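Local structure of putative acetamidase/formamidase (Yersinia enterocolitica subsp. palearctica serotype O:3, 5UBU) at residues His117-Met122 and Val146-Leu151; Asp220-Gln225 and Gly232-Phe237. The protein probably hydrolyses carbon-nitrogen bonds of linear amides, as a member of the acetamidase/formamidase family, and binds two neighbouring sodium ions. One frame throughout, in Å; residues are numbered along the deposited sequence.

Contact 1. Residues His117-Met122 and Val146-Leu151; sequences HGICAM and VRMIKL
Gly118 with Ile149, and Cys120 with Arg147, are the hydrogen-bonded pairs that tie these two strands into an antiparallel ladder. In the first ring Gly118 N reaches Ile149 O at 2.7 Å, and Ile149 N returns to Gly118 O at 2.9 Å. The second ring closes with Cys120 N to Arg147 O (3.1 Å) and Arg147 N to Cys120 O (2.8 Å). Between them lies the non-hydrogen-bonded pair Ile119-Met148, and the strand axes run at 149°, consistent with the usual twist of a sheet.

Apolar contacts gather on the face of Ile119, Ala121, Val146 and Met148. Ile119 and selenomethionine Met148 lie side by side, with Ile119 CG1 3.8 Å from Met148 SE; CG2 of the same isoleucine turns to Val146 CG1. The bend at chi3 (-71°) sends Met148 CE to within 4.0 Å of His117 CB, where the two side chains cross at about a right angle. Leu151, whose end comes nearer the partner strand, brings CD2 to 3.8 Å from Gly118 CA.

His117 and Lys150 lie at the more exposed end, the His117 ring passing obliquely by Lys150 with CD2 3.6 Å from Lys150 CA. Arg147 leads away from the partner strand and packs on Met301 of the second subunit. Its guanidinium has Ile149 CD1 over one face, hydrogen-bonds through NH2 to Trp158 O, makes a cation-pi contact with Trp158, and through NE forms a salt bridge with Glu71.

Regular alternation of paired residues is that of neighbouring strands in a four-stranded antiparallel meander, 117-122 lying at one margin within the chain.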
ATOM      1  N   HIS B 117     -23.085   3.925  29.706  1.00 51.57           N
ATOM      2  CA  HIS B 117     -22.590   2.760  28.992  1.00 50.96           C
ATOM      3  C   HIS B 117     -21.814   3.162  27.742  1.00 49.55           C
ATOM      4  O   HIS B 117     -22.188   4.105  27.047  1.00 49.44           O
ATOM      5  CB  HIS B 117     -23.719   1.795  28.588  1.00 51.50           C
ATOM      6  CG  HIS B 117     -24.398   1.127  29.746  1.00 53.35           C
ATOM      7  ND1 HIS B 117     -25.499   1.669  30.370  1.00 53.95           N
ATOM      8  CD2 HIS B 117     -24.144  -0.054  30.375  1.00 54.39           C
ATOM      9  CE1 HIS B 117     -25.906   0.850  31.325  1.00 55.77           C
ATOM     10  NE2 HIS B 117     -25.108  -0.203  31.344  1.00 55.91           N
ATOM     11  N   GLY B 118     -20.722   2.444  27.500  1.00 48.48           N
ATOM     12  CA  GLY B 118     -19.904   2.613  26.311  1.00 46.53           C
ATOM     13  C   GLY B 118     -20.383   1.550  25.338  1.00 46.24           C
ATOM     14  O   GLY B 118     -21.089   0.643  25.732  1.00 46.64           O
ATOM     15  N   ILE B 119     -19.989   1.651  24.073  1.00 45.82           N
ATOM     16  CA  ILE B 119     -20.407   0.691  23.048  1.00 45.83           C
ATOM     17  C   ILE B 119     -19.298   0.327  22.081  1.00 45.19           C
ATOM     18  O   ILE B 119     -18.651   1.202  21.528  1.00 45.02           O
ATOM     19  CB  ILE B 119     -21.544   1.280  22.184  1.00 46.20           C
ATOM     20  CG1 ILE B 119     -22.770   1.596  23.056  1.00 48.20           C
ATOM     21  CG2 ILE B 119     -21.984   0.286  21.110  1.00 46.09           C
ATOM     22  CD1 ILE B 119     -23.840   2.425  22.349  1.00 48.49           C
ATOM     23  N   CYS B 120     -19.083  -0.965  21.884  1.00 46.28           N
ATOM     24  CA  CYS B 120     -18.122  -1.449  20.904  1.00 46.20           C
ATOM     25  C   CYS B 120     -18.974  -2.220  19.910  1.00 47.09           C
ATOM     26  O   CYS B 120     -19.891  -2.947  20.306  1.00 47.68           O
ATOM     27  CB  CYS B 120     -17.058  -2.360  21.505  1.00 46.53           C
ATOM     28  SG  CYS B 120     -15.891  -2.964  20.242  1.00 45.56           S
ATOM     29  N   ALA B 121     -18.683  -2.064  18.622  1.00 47.50           N
ATOM     30  CA  ALA B 121     -19.467  -2.733  17.594  1.00 48.13           C
ATOM     31  C   ALA B 121     -18.655  -3.178  16.401  1.00 46.80           C
ATOM     32  O   ALA B 121     -17.639  -2.569  16.059  1.00 45.79           O
ATOM     33  CB  ALA B 121     -20.585  -1.806  17.126  1.00 49.05           C
HETATM   34  N   MSE B 122     -19.130  -4.255  15.784  1.00 47.39           N
HETATM   35  CA  MSE B 122     -18.531  -4.820  14.591  1.00 47.84           C
HETATM   36  C   MSE B 122     -19.524  -4.496  13.523  1.00 47.72           C
HETATM   37  O   MSE B 122     -20.554  -5.146  13.394  1.00 47.83           O
HETATM   38  CB  MSE B 122     -18.318  -6.314  14.715  1.00 49.73           C
HETATM   39  CG  MSE B 122     -16.972  -6.628  15.350  1.00 50.08           C
HETATM   40 SE   MSE B 122     -16.940  -8.563  15.803  1.00 52.78          SE
HETATM   41  CE  MSE B 122     -16.761  -9.299  14.002  1.00 52.33           C
ATOM     42  N   VAL B 146     -22.505  -6.249  18.850  1.00 54.61           N
ATOM     43  CA  VAL B 146     -22.621  -5.053  19.674  1.00 54.63           C
ATOM     44  C   VAL B 146     -22.393  -5.438  21.135  1.00 54.71           C
ATOM     45  O   VAL B 146     -22.939  -6.438  21.624  1.00 55.76           O
ATOM     46  CB  VAL B 146     -24.028  -4.405  19.567  1.00 56.23           C
ATOM     47  CG1 VAL B 146     -24.165  -3.223  20.518  1.00 56.01           C
ATOM     48  CG2 VAL B 146     -24.304  -3.973  18.135  1.00 56.70           C
ATOM     49  N   ARG B 147     -21.591  -4.638  21.826  1.00 53.78           N
ATOM     50  CA  ARG B 147     -21.314  -4.844  23.237  1.00 55.14           C
ATOM     51  C   ARG B 147     -21.664  -3.569  23.989  1.00 57.38           C
ATOM     52  O   ARG B 147     -21.177  -2.510  23.634  1.00 55.72           O
ATOM     53  CB  ARG B 147     -19.852  -5.170  23.454  1.00 53.47           C
ATOM     54  CG  ARG B 147     -19.392  -6.530  22.961  1.00 53.95           C
ATOM     55  CD  ARG B 147     -20.066  -7.703  23.680  1.00 55.27           C
ATOM     56  NE  ARG B 147     -20.372  -7.393  25.079  1.00 56.14           N
ATOM     57  CZ  ARG B 147     -19.509  -7.410  26.098  1.00 55.49           C
ATOM     58  NH1 ARG B 147     -18.228  -7.710  25.923  1.00 54.32           N
ATOM     59  NH2 ARG B 147     -19.935  -7.112  27.324  1.00 56.61           N
HETATM   60  N   MSE B 148     -22.526  -3.681  25.003  1.00 59.26           N
HETATM   61  CA  MSE B 148     -22.933  -2.555  25.849  1.00 60.21           C
HETATM   62  C   MSE B 148     -22.085  -2.749  27.071  1.00 56.36           C
HETATM   63  O   MSE B 148     -22.281  -3.682  27.827  1.00 54.56           O
HETATM   64  CB  MSE B 148     -24.390  -2.636  26.244  1.00 68.26           C
HETATM   65  CG  MSE B 148     -25.325  -2.425  25.062  1.00 76.38           C
HETATM   66 SE   MSE B 148     -25.469  -0.491  24.796  1.00 86.14          SE
HETATM   67  CE  MSE B 148     -26.536   0.082  26.340  1.00 81.04           C
ATOM     68  N   ILE B 149     -21.111  -1.875  27.262  1.00 56.87           N
ATOM     69  CA  ILE B 149     -20.190  -1.973  28.374  1.00 56.67           C
ATOM     70  C   ILE B 149     -20.457  -0.909  29.422  1.00 56.62           C
ATOM     71  O   ILE B 149     -20.483   0.279  29.132  1.00 57.83           O
ATOM     72  CB  ILE B 149     -18.717  -1.805  27.895  1.00 57.51           C
ATOM     73  CG1 ILE B 149     -18.410  -2.701  26.688  1.00 59.00           C
ATOM     74  CG2 ILE B 149     -17.745  -2.014  29.048  1.00 56.33           C
ATOM     75  CD1 ILE B 149     -18.899  -4.113  26.848  1.00 61.71           C
ATOM     76  N   LYS B 150     -20.635  -1.355  30.655  1.00 57.90           N
ATOM     77  CA  LYS B 150     -20.871  -0.461  31.775  1.00 58.62           C
ATOM     78  C   LYS B 150     -19.518   0.175  32.050  1.00 54.67           C
ATOM     79  O   LYS B 150     -18.483  -0.437  31.813  1.00 51.93           O
ATOM     80  CB  LYS B 150     -21.336  -1.288  32.971  1.00 62.96           C
ATOM     81  CG  LYS B 150     -22.062  -0.568  34.093  1.00 67.67           C
ATOM     82  CD  LYS B 150     -22.523  -1.617  35.133  1.00 71.76           C
ATOM     83  CE  LYS B 150     -23.766  -1.207  35.932  1.00 77.70           C
ATOM     84  NZ  LYS B 150     -24.982  -1.187  35.058  1.00 79.29           N
ATOM     85  N   LEU B 151     -19.509   1.413  32.511  1.00 56.02           N
ATOM     86  CA  LEU B 151     -18.235   2.076  32.792  1.00 55.74           C
ATOM     87  C   LEU B 151     -18.363   3.198  33.797  1.00 55.62           C
ATOM     88  O   LEU B 151     -19.463   3.645  34.089  1.00 58.84           O
ATOM     89  CB  LEU B 151     -17.562   2.546  31.482  1.00 54.44           C
ATOM     90  CG  LEU B 151     -18.326   3.377  30.438  1.00 53.44           C
ATOM     91  CD1 LEU B 151     -18.661   4.756  30.952  1.00 54.52           C
ATOM     92  CD2 LEU B 151     -17.501   3.514  29.174  1.00 52.05           C
TER

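Contact 2. Residues Asp220-Gln225 and Gly232-Phe237. With NA (sodium ion), chain G; NA (sodium ion), chain H.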
ATOM      1  N   ASP B 220     -16.560  12.094  19.317  1.00 45.63           N
ATOM      2  CA  ASP B 220     -16.130  10.691  19.327  1.00 46.11           C
ATOM      3  C   ASP B 220     -15.192  10.359  20.498  1.00 45.22           C
ATOM      4  O   ASP B 220     -14.022  10.032  20.313  1.00 44.57           O
ATOM      5  CB  ASP B 220     -15.492  10.353  17.965  1.00 46.76           C
ATOM      6  CG  ASP B 220     -15.110   8.877  17.817  1.00 47.97           C
ATOM      7  OD1 ASP B 220     -15.747   7.971  18.407  1.00 50.50           O
ATOM      8  OD2 ASP B 220     -14.165   8.639  17.053  1.00 49.88           O
ATOM      9  N   ALA B 221     -15.719  10.458  21.709  1.00 45.18           N
ATOM     10  CA  ALA B 221     -14.944  10.138  22.892  1.00 45.14           C
ATOM     11  C   ALA B 221     -14.822   8.615  23.020  1.00 45.00           C
ATOM     12  O   ALA B 221     -15.771   7.884  22.707  1.00 44.82           O
ATOM     13  CB  ALA B 221     -15.613  10.718  24.127  1.00 45.96           C
ATOM     14  N   HIS B 222     -13.643   8.146  23.438  1.00 45.00           N
ATOM     15  CA  HIS B 222     -13.401   6.715  23.648  1.00 45.43           C
ATOM     16  C   HIS B 222     -13.009   6.475  25.092  1.00 45.58           C
ATOM     17  O   HIS B 222     -12.201   7.212  25.633  1.00 45.22           O
ATOM     18  CB  HIS B 222     -12.261   6.159  22.789  1.00 45.42           C
ATOM     19  CG  HIS B 222     -12.504   6.210  21.322  1.00 45.54           C
ATOM     20  ND1 HIS B 222     -11.490   6.405  20.417  1.00 45.25           N
ATOM     21  CD2 HIS B 222     -13.647   6.138  20.601  1.00 46.49           C
ATOM     22  CE1 HIS B 222     -11.991   6.396  19.194  1.00 45.57           C
ATOM     23  NE2 HIS B 222     -13.299   6.247  19.278  1.00 47.02           N
ATOM     24  N   ALA B 223     -13.575   5.443  25.709  1.00 46.20           N
ATOM     25  CA  ALA B 223     -13.242   5.100  27.099  1.00 46.84           C
ATOM     26  C   ALA B 223     -11.890   4.395  27.154  1.00 46.46           C
ATOM     27  O   ALA B 223     -11.249   4.354  28.195  1.00 46.89           O
ATOM     28  CB  ALA B 223     -14.323   4.220  27.708  1.00 48.04           C
ATOM     29  N   CYS B 224     -11.490   3.831  26.018  1.00 45.68           N
ATOM     30  CA  CYS B 224     -10.218   3.127  25.862  1.00 45.44           C
ATOM     31  C   CYS B 224     -10.076   2.783  24.390  1.00 44.57           C
ATOM     32  O   CYS B 224     -11.056   2.868  23.660  1.00 44.34           O
ATOM     33  CB  CYS B 224     -10.204   1.848  26.708  1.00 46.63           C
ATOM     34  SG  CYS B 224     -11.643   0.778  26.439  1.00 47.35           S
ATOM     35  N   GLN B 225      -8.872   2.419  23.948  1.00 44.12           N
ATOM     36  CA  GLN B 225      -8.646   2.025  22.550  1.00 43.23           C
ATOM     37  C   GLN B 225      -7.298   1.360  22.343  1.00 43.05           C
ATOM     38  O   GLN B 225      -6.283   1.811  22.880  1.00 42.85           O
ATOM     39  CB  GLN B 225      -8.729   3.219  21.588  1.00 42.40           C
ATOM     40  CG  GLN B 225      -8.528   2.858  20.112  1.00 41.82           C
ATOM     41  CD  GLN B 225      -8.373   4.058  19.219  1.00 40.95           C
ATOM     42  OE1 GLN B 225      -9.185   4.977  19.240  1.00 41.03           O
ATOM     43  NE2 GLN B 225      -7.335   4.041  18.407  1.00 40.40           N
ATOM     44  N   GLY B 232     -12.787  -1.780  14.209  1.00 42.55           N
ATOM     45  CA  GLY B 232     -13.507  -0.659  13.606  1.00 42.07           C
ATOM     46  C   GLY B 232     -13.934   0.367  14.632  1.00 42.20           C
ATOM     47  O   GLY B 232     -14.018   1.564  14.319  1.00 41.88           O
ATOM     48  N   THR B 233     -14.211  -0.094  15.856  1.00 43.01           N
ATOM     49  CA  THR B 233     -14.637   0.796  16.938  1.00 43.36           C
ATOM     50  C   THR B 233     -13.928   0.502  18.253  1.00 43.70           C
ATOM     51  O   THR B 233     -13.493  -0.614  18.513  1.00 43.89           O
ATOM     52  CB  THR B 233     -16.162   0.672  17.224  1.00 44.23           C
ATOM     53  OG1 THR B 233     -16.456  -0.593  17.828  1.00 45.09           O
ATOM     54  CG2 THR B 233     -16.987   0.830  15.958  1.00 44.15           C
ATOM     55  N   ALA B 234     -13.839   1.531  19.080  1.00 43.93           N
ATOM     56  CA  ALA B 234     -13.257   1.435  20.402  1.00 44.69           C
ATOM     57  C   ALA B 234     -14.475   1.327  21.317  1.00 46.08           C
ATOM     58  O   ALA B 234     -15.512   0.819  20.886  1.00 46.74           O
ATOM     59  CB  ALA B 234     -12.460   2.689  20.702  1.00 44.13           C
ATOM     60  N   VAL B 235     -14.347   1.741  22.576  1.00 46.92           N
ATOM     61  CA  VAL B 235     -15.500   1.754  23.479  1.00 48.18           C
ATOM     62  C   VAL B 235     -16.032   3.180  23.334  1.00 47.95           C
ATOM     63  O   VAL B 235     -15.558   4.099  23.984  1.00 47.57           O
ATOM     64  CB  VAL B 235     -15.148   1.386  24.939  1.00 49.09           C
ATOM     65  CG1 VAL B 235     -16.339   1.626  25.859  1.00 50.05           C
ATOM     66  CG2 VAL B 235     -14.692  -0.070  25.017  1.00 49.64           C
ATOM     67  N   GLU B 236     -17.010   3.333  22.443  1.00 48.38           N
ATOM     68  CA  GLU B 236     -17.622   4.621  22.134  1.00 48.73           C
ATOM     69  C   GLU B 236     -18.571   5.064  23.245  1.00 49.38           C
ATOM     70  O   GLU B 236     -19.430   4.277  23.677  1.00 50.47           O
ATOM     71  CB  GLU B 236     -18.447   4.489  20.852  1.00 49.75           C
ATOM     72  CG  GLU B 236     -17.748   3.830  19.668  1.00 50.00           C
ATOM     73  CD  GLU B 236     -16.547   4.593  19.163  1.00 49.93           C
ATOM     74  OE1 GLU B 236     -15.714   3.965  18.466  1.00 51.73           O
ATOM     75  OE2 GLU B 236     -16.428   5.805  19.451  1.00 51.15           O
ATOM     76  N   PHE B 237     -18.458   6.318  23.692  1.00 48.70           N
ATOM     77  CA  PHE B 237     -19.349   6.808  24.754  1.00 49.21           C
ATOM     78  C   PHE B 237     -19.586   8.322  24.694  1.00 48.49           C
ATOM     79  O   PHE B 237     -18.850   9.061  24.046  1.00 46.98           O
ATOM     80  CB  PHE B 237     -18.836   6.378  26.152  1.00 49.79           C
ATOM     81  CG  PHE B 237     -17.699   7.216  26.698  1.00 49.40           C
ATOM     82  CD1 PHE B 237     -16.485   7.294  26.051  1.00 48.49           C
ATOM     83  CD2 PHE B 237     -17.830   7.868  27.918  1.00 50.23           C
ATOM     84  CE1 PHE B 237     -15.443   8.057  26.576  1.00 48.18           C
ATOM     85  CE2 PHE B 237     -16.778   8.618  28.447  1.00 49.91           C
ATOM     86  CZ  PHE B 237     -15.586   8.703  27.773  1.00 48.83           C
TER
HETATM   87 NA    NA G 401     -15.007   5.955  17.717  1.00 22.46          NA
HETATM   88 NA    NA H 402     -13.153   7.362  15.542  1.00 26.09          NA
HETATM   89  O   HOH W   1     -18.647  11.195  22.658  1.00 32.56           O
HETATM   90  O   HOH W   2     -13.448   4.982  13.890  0.50 15.81           O
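His222 and Glu236 form an antiparallel non-hydrogen-bonded pair, followed by a nearly straight bond from Ala223 N to Val235 O (3.0 Å, 168° at the hydrogen), whereas Phe237 N to Ala221 O is long and the pairing there loose. Toward Gln225 and Gly232 the regular pairing is lost.

The side chains of the pair converge on one sodium ion. Glu236 grips it with both oxygens, OE1 and OE2 each at 2.2 Å, and His222 NE2 binds at 2.3 Å. Asp220 supplies OD1 at 2.3 Å; its OD2 is only a distant ligand here but binds the second sodium ion at 2.2 Å, so this carboxylate bridges a two-sodium site. Ala234 N also donates to Glu236 OE1, from above the carboxylate plane. Ala234 CB sits over the centre of the His222 ring, 3.6 Å from the centroid, in a CH-pi contact, while Asp220 O lies above the opposite face, offset toward the rim. Farther along, Ala223 CB lies over one face of Phe237, and Cys224 SG meets Val235 CG2.

Asn193 and Asp195 join Asp220 at the second ion. Strand 169-175 flanks strand 214-222, strand 101-111 packs on Ala221 and Phe237, and Leu151 of strand 145-151 touches Ala223 and Val235.

Both contacts are largely buried, but contact 2 lies deeper: all ten of its touching residues are buried, against seven of eleven in contact 1, and its centre is about 11 Å from that of the chain rather than about 20 Å. They share no strand. Contact 1 belongs to a regular ladder with apolar and partly exposed side chains, whereas contact 2 has sparse backbone pairing and spends its acidic and histidine groups on metal. Their centres are about 9 Å apart and they meet directly: Ile119 N probably donates to Glu236 O (2.7 Å), and Ala121 N to Thr233 OG1 (2.8 Å). Thus strand 117-122 adjoins the backbone of a sodium ligand. Both also touch Gln305 of the second subunit, through Cys120 and Cys224 among others.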